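PDB 5HAB: ribonuclease J, which probably degrades RNA from the 5' end as an archaeal exoribonuclease of the metallo-beta-lactamase/beta-CASP family. Local coordinates for residues Y193-K198 / A224-S229; M246-V251 / R370-A375; R72-E77 / I113-H118; A121-A126 / K147-A152. The protein carries 1 engineered substitution. All coordinates share one frame; numbering follows the deposited sequence.

Interaction 1: Y193-K198 / A224-S229; sequences YACDFK and ALITES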
loop_
_atom_site.group_PDB
_atom_site.type_symbol
_atom_site.label_atom_id
_atom_site.label_comp_id
_atom_site.label_asym_id
_atom_site.label_seq_id
_atom_site.Cartn_x
_atom_site.Cartn_y
_atom_site.Cartn_z
ATOM N N TYR B 193 -21.786 26.500 -6.350
ATOM C CA TYR B 193 -20.512 26.143 -5.768
ATOM C C TYR B 193 -20.792 25.282 -4.541
ATOM O O TYR B 193 -21.451 25.726 -3.586
ATOM C CB TYR B 193 -19.731 27.414 -5.421
ATOM C CG TYR B 193 -18.395 27.253 -4.724
ATOM C CD1 TYR B 193 -18.325 27.019 -3.357
ATOM C CD2 TYR B 193 -17.203 27.394 -5.424
ATOM C CE1 TYR B 193 -17.104 26.902 -2.707
ATOM C CE2 TYR B 193 -15.978 27.280 -4.786
ATOM C CZ TYR B 193 -15.938 27.036 -3.426
ATOM O OH TYR B 193 -14.728 26.926 -2.779
ATOM N N ALA B 194 -20.298 24.048 -4.588
ATOM C CA ALA B 194 -20.555 23.059 -3.550
ATOM C C ALA B 194 -19.260 22.343 -3.188
ATOM O O ALA B 194 -18.995 21.233 -3.649
ATOM C CB ALA B 194 -21.599 22.063 -4.012
ATOM N N CYS B 195 -18.465 22.987 -2.342
ATOM C CA CYS B 195 -17.154 22.474 -1.977
ATOM C C CYS B 195 -17.026 22.380 -0.457
ATOM O O CYS B 195 -17.595 23.196 0.269
ATOM C CB CYS B 195 -16.062 23.368 -2.559
ATOM S SG CYS B 195 -16.109 23.521 -4.364
ATOM N N ASP B 196 -16.270 21.389 0.007
ATOM C CA ASP B 196 -16.192 21.045 1.431
ATOM C C ASP B 196 -17.577 20.756 1.985
ATOM O O ASP B 196 -18.067 21.450 2.875
ATOM C CB ASP B 196 -15.524 22.156 2.236
ATOM C CG ASP B 196 -14.021 22.030 2.260
ATOM O OD1 ASP B 196 -13.476 21.209 1.498
ATOM O OD2 ASP B 196 -13.383 22.746 3.054
ATOM N N PHE B 197 -18.201 19.712 1.458
ATOM C CA PHE B 197 -19.539 19.359 1.886
ATOM C C PHE B 197 -19.751 17.863 1.960
ATOM O O PHE B 197 -18.960 17.064 1.461
ATOM C CB PHE B 197 -20.575 19.939 0.938
ATOM C CG PHE B 197 -20.828 19.080 -0.264
ATOM C CD1 PHE B 197 -19.976 19.133 -1.353
ATOM C CD2 PHE B 197 -21.912 18.210 -0.303
ATOM C CE1 PHE B 197 -20.201 18.340 -2.460
ATOM C CE2 PHE B 197 -22.136 17.417 -1.406
ATOM C CZ PHE B 197 -21.281 17.482 -2.485
ATOM N N LYS B 198 -20.899 17.514 2.512
ATOM C CA LYS B 198 -21.259 16.145 2.770
ATOM C C LYS B 198 -22.767 16.086 2.955
ATOM O O LYS B 198 -23.344 16.916 3.656
ATOM C CB LYS B 198 -20.505 15.651 4.006
ATOM C CG LYS B 198 -21.243 14.690 4.890
ATOM C CD LYS B 198 -20.448 14.469 6.161
ATOM C CE LYS B 198 -21.003 13.309 6.956
ATOM N NZ LYS B 198 -20.060 12.902 8.022
ATOM N N ALA B 224 -23.535 26.048 -14.328
ATOM C CA ALA B 224 -22.285 25.393 -13.977
ATOM C C ALA B 224 -22.274 24.994 -12.511
ATOM O O ALA B 224 -22.790 25.707 -11.648
ATOM C CB ALA B 224 -21.098 26.302 -14.288
ATOM N N LEU B 225 -21.706 23.826 -12.247
ATOM C CA LEU B 225 -21.484 23.362 -10.891
ATOM C C LEU B 225 -19.986 23.265 -10.647
ATOM O O LEU B 225 -19.265 22.615 -11.410
ATOM C CB LEU B 225 -22.162 22.007 -10.656
ATOM C CG LEU B 225 -21.791 21.260 -9.370
ATOM C CD1 LEU B 225 -22.184 22.061 -8.141
ATOM C CD2 LEU B 225 -22.433 19.878 -9.329
ATOM N N ILE B 226 -19.521 23.955 -9.613
ATOM C CA ILE B 226 -18.167 23.779 -9.119
ATOM C C ILE B 226 -18.304 22.950 -7.863
ATOM O O ILE B 226 -18.963 23.369 -6.913
ATOM C CB ILE B 226 -17.459 25.115 -8.836
ATOM C CG1 ILE B 226 -17.289 25.926 -10.123
ATOM C CG2 ILE B 226 -16.122 24.883 -8.126
ATOM C CD1 ILE B 226 -18.386 26.945 -10.359
ATOM N N THR B 227 -17.709 21.764 -7.854
ATOM C CA THR B 227 -17.875 20.877 -6.713
ATOM C C THR B 227 -16.558 20.164 -6.429
ATOM O O THR B 227 -15.724 19.997 -7.317
ATOM C CB THR B 227 -19.028 19.867 -6.941
ATOM O OG1 THR B 227 -19.311 19.169 -5.724
ATOM C CG2 THR B 227 -18.689 18.864 -8.033
ATOM N N GLU B 228 -16.363 19.785 -5.172
ATOM C CA GLU B 228 -15.131 19.136 -4.738
ATOM C C GLU B 228 -14.980 17.747 -5.357
ATOM O O GLU B 228 -15.966 17.078 -5.643
ATOM C CB GLU B 228 -15.101 19.038 -3.210
ATOM C CG GLU B 228 -16.184 18.125 -2.643
ATOM C CD GLU B 228 -15.884 17.665 -1.229
ATOM O OE1 GLU B 228 -15.839 18.520 -0.327
ATOM O OE2 GLU B 228 -15.690 16.450 -1.019
ATOM N N SER B 229 -13.743 17.324 -5.577
ATOM C CA SER B 229 -13.490 15.973 -6.058
ATOM C C SER B 229 -12.774 15.146 -4.992
ATOM O O SER B 229 -12.438 13.992 -5.229
ATOM C CB SER B 229 -12.655 16.007 -7.332
ATOM O OG SER B 229 -11.360 16.501 -7.058
#

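Interaction 2: M246-V251 / R370-A375; sequences MMLKDV and RIIFSA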
loop_
_atom_site.group_PDB
_atom_site.type_symbol
_atom_site.label_atom_id
_atom_site.label_comp_id
_atom_site.label_asym_id
_atom_site.label_seq_id
_atom_site.Cartn_x
_atom_site.Cartn_y
_atom_site.Cartn_z
ATOM N N MET B 246 -21.821 7.617 17.546
ATOM C CA MET B 246 -22.002 6.282 18.110
ATOM C C MET B 246 -20.666 5.639 18.484
ATOM O O MET B 246 -20.504 5.131 19.597
ATOM C CB MET B 246 -22.746 5.385 17.113
ATOM C CG MET B 246 -24.170 5.812 16.750
ATOM S SD MET B 246 -25.445 5.289 17.909
ATOM C CE MET B 246 -25.373 6.579 19.148
ATOM N N MET B 247 -19.707 5.674 17.561
ATOM C CA MET B 247 -18.397 5.074 17.817
ATOM C C MET B 247 -17.678 5.736 18.991
ATOM O O MET B 247 -17.052 5.059 19.812
ATOM C CB MET B 247 -17.515 5.146 16.566
ATOM C CG MET B 247 -18.018 4.298 15.412
ATOM S SD MET B 247 -16.821 4.068 14.081
ATOM C CE MET B 247 -16.400 5.754 13.653
ATOM N N LEU B 248 -17.769 7.059 19.070
ATOM C CA LEU B 248 -17.115 7.793 20.145
ATOM C C LEU B 248 -17.791 7.472 21.483
ATOM O O LEU B 248 -17.123 7.288 22.509
ATOM C CB LEU B 248 -17.137 9.294 19.854
ATOM C CG LEU B 248 -16.165 10.192 20.617
ATOM C CD1 LEU B 248 -14.778 9.573 20.723
ATOM C CD2 LEU B 248 -16.088 11.529 19.916
ATOM N N LYS B 249 -19.117 7.379 21.459
ATOM C CA LYS B 249 -19.868 6.958 22.635
ATOM C C LYS B 249 -19.371 5.605 23.136
ATOM O O LYS B 249 -19.053 5.447 24.316
ATOM C CB LYS B 249 -21.360 6.874 22.316
ATOM C CG LYS B 249 -22.228 6.492 23.502
ATOM C CD LYS B 249 -23.705 6.551 23.141
ATOM C CE LYS B 249 -24.588 6.457 24.379
ATOM N NZ LYS B 249 -26.005 6.822 24.079
ATOM N N ASP B 250 -19.278 4.646 22.219
ATOM C CA ASP B 250 -18.856 3.289 22.556
ATOM C C ASP B 250 -17.437 3.271 23.120
ATOM O O ASP B 250 -17.154 2.554 24.078
ATOM C CB ASP B 250 -18.962 2.381 21.324
ATOM C CG ASP B 250 -19.028 0.901 21.683
ATOM O OD1 ASP B 250 -18.663 0.535 22.823
ATOM O OD2 ASP B 250 -19.460 0.105 20.822
ATOM N N VAL B 251 -16.545 4.060 22.529
ATOM C CA VAL B 251 -15.161 4.097 22.991
ATOM C C VAL B 251 -15.075 4.710 24.391
ATOM O O VAL B 251 -14.250 4.296 25.211
ATOM C CB VAL B 251 -14.263 4.865 21.998
ATOM C CG1 VAL B 251 -12.885 5.122 22.597
ATOM C CG2 VAL B 251 -14.143 4.097 20.690
ATOM N N ARG B 370 -5.851 6.129 28.506
ATOM C CA ARG B 370 -6.444 6.026 27.182
ATOM C C ARG B 370 -6.518 7.384 26.447
ATOM O O ARG B 370 -7.105 8.354 26.934
ATOM C CB ARG B 370 -7.824 5.364 27.313
ATOM C CG ARG B 370 -7.760 3.850 27.606
ATOM C CD ARG B 370 -8.952 3.396 28.449
ATOM N NE ARG B 370 -10.149 4.107 28.037
ATOM C CZ ARG B 370 -11.102 3.583 27.270
ATOM N NH1 ARG B 370 -11.001 2.325 26.841
ATOM N NH2 ARG B 370 -12.162 4.315 26.934
ATOM N N ILE B 371 -5.884 7.443 25.279
ATOM C CA ILE B 371 -5.888 8.649 24.458
ATOM C C ILE B 371 -6.684 8.420 23.180
ATOM O O ILE B 371 -6.327 7.584 22.349
ATOM C CB ILE B 371 -4.460 9.118 24.168
ATOM C CG1 ILE B 371 -3.726 9.295 25.500
ATOM C CG2 ILE B 371 -4.474 10.410 23.365
ATOM C CD1 ILE B 371 -2.318 9.766 25.377
ATOM N N ILE B 372 -7.772 9.169 23.041
ATOM C CA ILE B 372 -8.698 8.996 21.936
ATOM C C ILE B 372 -8.540 10.108 20.904
ATOM O O ILE B 372 -8.893 11.264 21.153
ATOM C CB ILE B 372 -10.151 8.943 22.442
ATOM C CG1 ILE B 372 -10.352 7.752 23.380
ATOM C CG2 ILE B 372 -11.121 8.880 21.273
ATOM C CD1 ILE B 372 -10.365 8.129 24.841
ATOM N N PHE B 373 -8.007 9.740 19.744
ATOM C CA PHE B 373 -7.922 10.631 18.600
ATOM C C PHE B 373 -9.214 10.555 17.797
ATOM O O PHE B 373 -9.407 9.640 17.002
ATOM C CB PHE B 373 -6.733 10.264 17.712
ATOM C CG PHE B 373 -5.398 10.489 18.356
ATOM C CD1 PHE B 373 -4.925 9.619 19.325
ATOM C CD2 PHE B 373 -4.602 11.555 17.975
ATOM C CE1 PHE B 373 -3.693 9.819 19.915
ATOM C CE2 PHE B 373 -3.365 11.760 18.558
ATOM C CZ PHE B 373 -2.910 10.891 19.530
ATOM N N SER B 374 -10.107 11.512 18.015
ATOM C CA SER B 374 -11.326 11.588 17.226
ATOM C C SER B 374 -11.051 12.371 15.944
ATOM O O SER B 374 -11.588 13.460 15.736
ATOM C CB SER B 374 -12.444 12.238 18.023
ATOM O OG SER B 374 -13.678 12.006 17.386
ATOM N N ALA B 375 -10.191 11.801 15.103
ATOM C CA ALA B 375 -9.714 12.444 13.885
ATOM C C ALA B 375 -8.873 11.468 13.070
ATOM O O ALA B 375 -8.394 10.456 13.587
ATOM C CB ALA B 375 -8.901 13.688 14.214
#

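Interaction 3: R72-E77 / I113-H118; sequences RMHSLE and IPKLAH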
loop_
_atom_site.group_PDB
_atom_site.type_symbol
_atom_site.label_atom_id
_atom_site.label_comp_id
_atom_site.label_asym_id
_atom_site.label_seq_id
_atom_site.Cartn_x
_atom_site.Cartn_y
_atom_site.Cartn_z
ATOM N N ARG B 72 4.645 36.868 9.977
ATOM C CA ARG B 72 5.564 37.944 9.621
ATOM C C ARG B 72 5.690 38.018 8.106
ATOM O O ARG B 72 5.882 39.097 7.542
ATOM C CB ARG B 72 6.938 37.748 10.265
ATOM C CG ARG B 72 7.307 38.772 11.331
ATOM C CD ARG B 72 8.708 38.504 11.878
ATOM N NE ARG B 72 9.745 38.696 10.866
ATOM C CZ ARG B 72 10.995 38.256 10.978
ATOM N NH1 ARG B 72 11.372 37.584 12.057
ATOM N NH2 ARG B 72 11.869 38.482 10.006
ATOM N N MET B 73 5.593 36.862 7.453
ATOM C CA MET B 73 5.669 36.817 5.999
ATOM C C MET B 73 4.410 37.443 5.430
ATOM O O MET B 73 3.311 37.182 5.916
ATOM C CB MET B 73 5.804 35.382 5.482
ATOM C CG MET B 73 7.077 34.663 5.883
ATOM S SD MET B 73 7.064 32.923 5.387
ATOM C CE MET B 73 5.651 32.295 6.280
ATOM N N HIS B 74 4.559 38.273 4.405
ATOM C CA HIS B 74 3.379 38.810 3.748
ATOM C C HIS B 74 3.032 37.994 2.507
ATOM O O HIS B 74 3.690 36.997 2.194
ATOM C CB HIS B 74 3.539 40.291 3.404
ATOM C CG HIS B 74 2.237 41.035 3.416
ATOM N ND1 HIS B 74 1.560 41.380 2.266
ATOM C CD2 HIS B 74 1.460 41.447 4.447
ATOM C CE1 HIS B 74 0.437 41.998 2.589
ATOM N NE2 HIS B 74 0.352 42.050 3.905
ATOM N N SER B 75 1.975 38.426 1.829
ATOM C CA SER B 75 1.309 37.661 0.785
ATOM C C SER B 75 2.205 37.042 -0.285
ATOM O O SER B 75 2.033 35.877 -0.614
ATOM C CB SER B 75 0.282 38.558 0.095
ATOM O OG SER B 75 -0.593 39.136 1.045
ATOM N N LEU B 76 3.168 37.790 -0.811
ATOM C CA LEU B 76 3.900 37.306 -1.982
ATOM C C LEU B 76 4.838 36.155 -1.651
ATOM O O LEU B 76 5.029 35.253 -2.467
ATOM C CB LEU B 76 4.680 38.441 -2.650
ATOM C CG LEU B 76 3.983 39.114 -3.840
ATOM C CD1 LEU B 76 2.518 39.444 -3.550
ATOM C CD2 LEU B 76 4.739 40.364 -4.279
ATOM N N GLU B 77 5.399 36.167 -0.448
ATOM C CA GLU B 77 6.315 35.113 -0.044
ATOM C C GLU B 77 5.513 33.837 0.189
ATOM O O GLU B 77 5.930 32.738 -0.187
ATOM C CB GLU B 77 7.079 35.524 1.214
ATOM C CG GLU B 77 7.928 34.433 1.835
ATOM C CD GLU B 77 8.719 34.933 3.032
ATOM O OE1 GLU B 77 9.498 34.142 3.607
ATOM O OE2 GLU B 77 8.556 36.117 3.403
ATOM N N ILE B 113 -7.601 34.684 4.083
ATOM C CA ILE B 113 -8.370 35.931 4.158
ATOM C C ILE B 113 -7.516 37.119 4.640
ATOM O O ILE B 113 -7.454 38.137 3.945
ATOM C CB ILE B 113 -9.629 35.765 5.044
ATOM C CG1 ILE B 113 -10.711 34.968 4.311
ATOM C CG2 ILE B 113 -10.172 37.122 5.464
ATOM C CD1 ILE B 113 -11.327 35.704 3.147
ATOM N N PRO B 114 -6.818 36.986 5.792
ATOM C CA PRO B 114 -6.048 38.134 6.285
ATOM C C PRO B 114 -4.874 38.541 5.405
ATOM O O PRO B 114 -4.242 39.561 5.675
ATOM C CB PRO B 114 -5.526 37.652 7.648
ATOM C CG PRO B 114 -6.359 36.487 8.001
ATOM C CD PRO B 114 -6.694 35.840 6.711
ATOM N N LYS B 115 -4.573 37.757 4.379
ATOM C CA LYS B 115 -3.402 38.038 3.565
ATOM C C LYS B 115 -3.752 38.605 2.187
ATOM O O LYS B 115 -2.957 39.335 1.594
ATOM C CB LYS B 115 -2.562 36.767 3.412
ATOM C CG LYS B 115 -1.558 36.563 4.539
ATOM C CD LYS B 115 -0.916 37.878 4.948
ATOM C CE LYS B 115 -0.160 37.749 6.257
ATOM N NZ LYS B 115 1.062 36.916 6.111
ATOM N N LEU B 116 -4.939 38.282 1.682
ATOM C CA LEU B 116 -5.307 38.683 0.328
ATOM C C LEU B 116 -6.599 39.506 0.266
ATOM O O LEU B 116 -6.803 40.256 -0.689
ATOM C CB LEU B 116 -5.448 37.450 -0.573
ATOM C CG LEU B 116 -4.263 36.498 -0.729
ATOM C CD1 LEU B 116 -4.697 35.250 -1.479
ATOM C CD2 LEU B 116 -3.112 37.175 -1.443
ATOM N N ALA B 117 -7.479 39.352 1.253
ATOM C CA ALA B 117 -8.794 39.988 1.168
ATOM C C ALA B 117 -8.719 41.521 1.189
ATOM O O ALA B 117 -9.540 42.196 0.564
ATOM C CB ALA B 117 -9.689 39.503 2.287
ATOM N N HIS B 118 -7.722 42.066 1.880
ATOM C CA HIS B 118 -7.641 43.512 2.090
ATOM C C HIS B 118 -7.275 44.277 0.819
ATOM O O HIS B 118 -7.318 45.505 0.800
ATOM C CB HIS B 118 -6.638 43.843 3.201
ATOM C CG HIS B 118 -5.228 43.453 2.886
ATOM N ND1 HIS B 118 -4.438 44.160 2.007
ATOM C CD2 HIS B 118 -4.460 42.438 3.350
ATOM C CE1 HIS B 118 -3.248 43.590 1.930
ATOM N NE2 HIS B 118 -3.235 42.544 2.736
#

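Interaction 4: A121-A126 / K147-A152; sequences AAPIIA and KNNIVA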
loop_
_atom_site.group_PDB
_atom_site.type_symbol
_atom_site.label_atom_id
_atom_site.label_comp_id
_atom_site.label_asym_id
_atom_site.label_seq_id
_atom_site.Cartn_x
_atom_site.Cartn_y
_atom_site.Cartn_z
ATOM N N ALA B 121 -11.684 45.723 -3.025
ATOM C CA ALA B 121 -12.695 46.663 -2.558
ATOM C C ALA B 121 -14.059 45.984 -2.536
ATOM O O ALA B 121 -14.946 46.300 -3.332
ATOM C CB ALA B 121 -12.721 47.902 -3.439
ATOM N N ALA B 122 -14.208 45.028 -1.625
ATOM C CA ALA B 122 -15.408 44.206 -1.566
ATOM C C ALA B 122 -15.670 43.735 -0.139
ATOM O O ALA B 122 -14.733 43.536 0.634
ATOM C CB ALA B 122 -15.278 43.009 -2.514
ATOM N N PRO B 123 -16.950 43.592 0.227
ATOM C CA PRO B 123 -17.323 43.012 1.520
ATOM C C PRO B 123 -17.149 41.494 1.524
ATOM O O PRO B 123 -17.174 40.870 0.463
ATOM C CB PRO B 123 -18.795 43.383 1.651
ATOM C CG PRO B 123 -19.275 43.378 0.246
ATOM C CD PRO B 123 -18.134 43.897 -0.594
ATOM N N ILE B 124 -16.989 40.912 2.705
ATOM C CA ILE B 124 -16.925 39.465 2.850
ATOM C C ILE B 124 -18.287 38.955 3.290
ATOM O O ILE B 124 -18.816 39.409 4.294
ATOM C CB ILE B 124 -15.836 39.061 3.848
ATOM C CG1 ILE B 124 -14.462 39.489 3.331
ATOM C CG2 ILE B 124 -15.882 37.564 4.101
ATOM C CD1 ILE B 124 -13.347 39.295 4.330
ATOM N N ILE B 125 -18.864 38.019 2.545
ATOM C CA ILE B 125 -20.192 37.520 2.877
ATOM C C ILE B 125 -20.072 36.106 3.428
ATOM O O ILE B 125 -19.406 35.254 2.834
ATOM C CB ILE B 125 -21.128 37.551 1.665
ATOM C CG1 ILE B 125 -21.127 38.938 1.019
ATOM C CG2 ILE B 125 -22.537 37.147 2.077
ATOM C CD1 ILE B 125 -21.769 38.964 -0.354
ATOM N N ALA B 126 -20.706 35.856 4.569
ATOM C CA ALA B 126 -20.569 34.553 5.215
ATOM C C ALA B 126 -21.675 34.294 6.230
ATOM O O ALA B 126 -22.466 35.181 6.543
ATOM C CB ALA B 126 -19.202 34.440 5.883
ATOM N N LYS B 147 -9.901 46.704 6.833
ATOM C CA LYS B 147 -10.748 45.547 7.099
ATOM C C LYS B 147 -12.003 45.579 6.236
ATOM O O LYS B 147 -12.766 46.544 6.292
ATOM C CB LYS B 147 -11.164 45.497 8.571
ATOM C CG LYS B 147 -10.029 45.502 9.570
ATOM C CD LYS B 147 -10.583 45.593 10.985
ATOM C CE LYS B 147 -9.476 45.728 12.015
ATOM N NZ LYS B 147 -10.023 45.966 13.379
ATOM N N ASN B 148 -12.224 44.534 5.444
ATOM C CA ASN B 148 -13.440 44.455 4.643
ATOM C C ASN B 148 -14.619 44.360 5.608
ATOM O O ASN B 148 -14.520 43.692 6.638
ATOM C CB ASN B 148 -13.407 43.238 3.709
ATOM C CG ASN B 148 -12.144 43.179 2.859
ATOM O OD1 ASN B 148 -11.034 43.031 3.376
ATOM N ND2 ASN B 148 -12.314 43.282 1.542
ATOM N N ASN B 149 -15.735 45.007 5.289
ATOM C CA ASN B 149 -16.929 44.816 6.108
ATOM C C ASN B 149 -17.448 43.404 5.881
ATOM O O ASN B 149 -17.331 42.857 4.784
ATOM C CB ASN B 149 -18.014 45.865 5.806
ATOM C CG ASN B 149 -18.468 45.847 4.365
ATOM O OD1 ASN B 149 -17.657 45.971 3.446
ATOM N ND2 ASN B 149 -19.775 45.698 4.156
ATOM N N ILE B 150 -18.043 42.820 6.910
ATOM C CA ILE B 150 -18.533 41.464 6.786
ATOM C C ILE B 150 -20.040 41.420 6.932
ATOM O O ILE B 150 -20.609 41.905 7.911
ATOM C CB ILE B 150 -17.857 40.535 7.796
ATOM C CG1 ILE B 150 -16.341 40.625 7.648
ATOM C CG2 ILE B 150 -18.313 39.108 7.575
ATOM C CD1 ILE B 150 -15.588 39.949 8.751
ATOM N N VAL B 151 -20.675 40.826 5.934
ATOM C CA VAL B 151 -22.112 40.699 5.899
ATOM C C VAL B 151 -22.471 39.270 6.278
ATOM O O VAL B 151 -21.976 38.293 5.693
ATOM C CB VAL B 151 -22.664 41.068 4.518
ATOM C CG1 VAL B 151 -24.185 41.051 4.527
ATOM C CG2 VAL B 151 -22.127 42.426 4.089
ATOM N N ALA B 152 -23.328 39.161 7.284
ATOM C CA ALA B 152 -23.799 37.874 7.731
ATOM C C ALA B 152 -24.987 37.460 6.883
ATOM O O ALA B 152 -26.019 38.132 6.865
ATOM C CB ALA B 152 -24.171 37.921 9.206
#

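Interaction 1: Y193-K198 / A224-S229
Two neighbouring parallel strands of the metallo-beta-lactamase fold, joined through helix 211-220 as a beta-alpha-beta unit, pair here through Tyr193-Ile226 and Ala194-Thr227. Ala194 N donates an almost straight bond to Ile226 O (2.8 Å, 170° at the hydrogen). Ala194 O is held twice, by Thr227 OG1 at 2.9 Å in the carbonyl plane and weakly by Glu228 N at 3.4 Å. On the face that carries Tyr193 and Ile226, Ile226 CG2 touches Tyr193 CD2 (3.8 Å), while Cys195 SG sits over one face of the tyrosine ring, displaced toward its rim. Where strand 189-194 ends, Glu228 reaches across: CG is set between backbone N and carbonyl carbon (chi1 65°) and the chain then runs out straight, passing Phe197 CE1 with its CG at 4.0 Å. Its OE1 takes the N-H of Phe197 at 3.2 Å, from above the carboxylate plane, lies 2.9 Å from Asp196 N, and also bonds His410. The Asp196 side chain crosses that of Glu228 at about a right angle, its OD2 bonded to His104 and a phosphate of the bound RNA packed beside it. Acids at the C-terminal ends of adjacent strands, flanked by histidines, are typical of the active site of beta-CASP nucleases.

Interaction 2: M246-V251 / R370-A375
Leu248 and Val251 of helix 241-253 straddle Ile372, the middle one of three residues of 370-375, with Arg370 and Ser374, that direct their CB atoms at the helix. The Ile372 and Leu248 side chains meet at a slant, CG2 of the isoleucine 3.8 Å from Leu248 CD1. Val251 and Ile372 instead run alongside one another, pointing opposite ways, and Val251 CG1 comes 3.7 Å from Ile372 CG1. This valine branch stands anti to its own amide nitrogen (chi1 170°), which projects it at the isoleucine. The other leucine methyl, Leu248 CD2, rests 3.5 Å from Ser374 OG, a hydroxyl whose main polar partner is Val405 O. Helix and strand are thus packed antiparallel, at 179° with their axes 10.7 Å apart, as a helix layered on the parallel sheet of the beta-CASP domain; Leu248 continues onto Ile277 and Phe280 of helix 271-283, and Tyr402 of the adjacent strand touches both Val251 and Ile372. At the other end of the contact Arg370 bends at chi2 and chi3 to bring its guanidinium edge-on to Val251 O. NH2 donates at 2.7 Å with 145° at the hydrogen; the acceptor lies nearly in the guanidinium plane, although the donor is tilted somewhat from the carbonyl plane. Val251 sits in the last turn of its helix, where a positive group would probably be stabilised by the helix dipole. The helix also borders the second subunit, where Asp250 makes a salt bridge with Lys237 of that chain.

Interaction 3: R72-E77 / I113-H118
Lys115 runs along Ser75 and His74, and its side chain traces the contact from base to tip. CB lies 3.9 Å from Ser75 OG, the hydroxyl that donates to the lysine's own carbonyl O; at 2.4 Å this Ser75 OG-Lys115 O bond is very short, and its exact length is doubtful. A bend at chi2 (-40°) folds the chain back beside the serine, leaving CD 4.1 Å from Ser75 OG and 4.3 Å from His74 CD2, an oblique approach to the imidazole. CE then stands 3.5 Å from Met73 O, and a second bend at chi4 turns NZ to the same carbonyl, too close in the model for its position to be trusted. The lysine belongs to the short helix 113-116 of the metallo-beta-lactamase domain, which is followed in the chain by strand 124-126, while His74 occupies the N-cap position of helix 75-81; the contact therefore sets the start of helix 75-81 against the short helix 113-116. Beyond the lysine, His74 and His118 arrive from opposite directions and meet rim to rim, with planes at 49° and His74 CE1 3.7 Å from His118 NE2. Pro114 O meets the edge of the His118 ring in its plane. Deeper in, Leu116 CD2 packs on Ser75 CB at 4.0 Å, and Leu116 continues onto Met55 and Asp87. Ser75 OG has a second partner in Arg119 NH1.

Interaction 4: A121-A126 / K147-A152
Asn148 meets Ala122 through its amide: ND2 lies 2.6 Å from Ala122 O, the N-H aimed almost straight at it (176°) and the acceptor in the amide plane. The Asn148 CB also supports Ile124, whose CG1 is 3.9 Å away, the two side chains crossing near a right angle. Next along the chain, Asn149 lays its amide against the proline ring, OD1 3.3 Å from Pro123 CB; its CG is wedged between backbone N and carbonyl carbon (chi1 59°). From there the backbones pair in parallel register. Ile124 N bonds Asn149 O at 2.9 Å, Ile124 O receives Val151 N at 2.9 Å, and Ala126 N reaches Val151 O at 3.0 Å. Ile124 and Ile150 share one face of the sheet, CB to CG1 at 4.1 Å, and Ile125 and Val151 share the other.

Further out, helix 128-138, the crossover of this beta-alpha-beta unit, covers the face of Ile150 and Ala126 through Thr131. Ile125 points instead at Ile167 and Phe169 of the second sheet, inside the sandwich of the metallo-beta-lactamase fold, and strand 96-102 flanks strand 124-126 with its own backbone bonds to Ile125. Ala117 O takes a further bond from Asn148 ND2, so this one nitrogen of 147-152 holds both Ala122 and Ala117, the latter from the chain just ahead of strand 124-126. Strand 150-152 is outermost in its sheet within the chain, and the asparagine amide continues the bonding pattern beyond the point where the regular backbone pairing stops.

Interactions 1 and 2 are fully buried, whereas interactions 3 and 4 are only partly so. Interactions 1 and 4 are both parallel strand pairs of beta-alpha-beta units, but in different sheets of the metallo-beta-lactamase fold: the first is acidic, and its Asp196 packs on a phosphate of the bound RNA, while the other lies at a sheet edge with aliphatic groups and asparagine amides. Interaction 2 is helix on strand in the beta-CASP part, largely apolar, with one arginine bond. Interactions 3 and 4 touch directly, through Asn148 and through Ile124 CD1 packed on Ile113 and Ala117. Interaction 2 stands across the chain centre from both, about 37 and 38 Å away between centres.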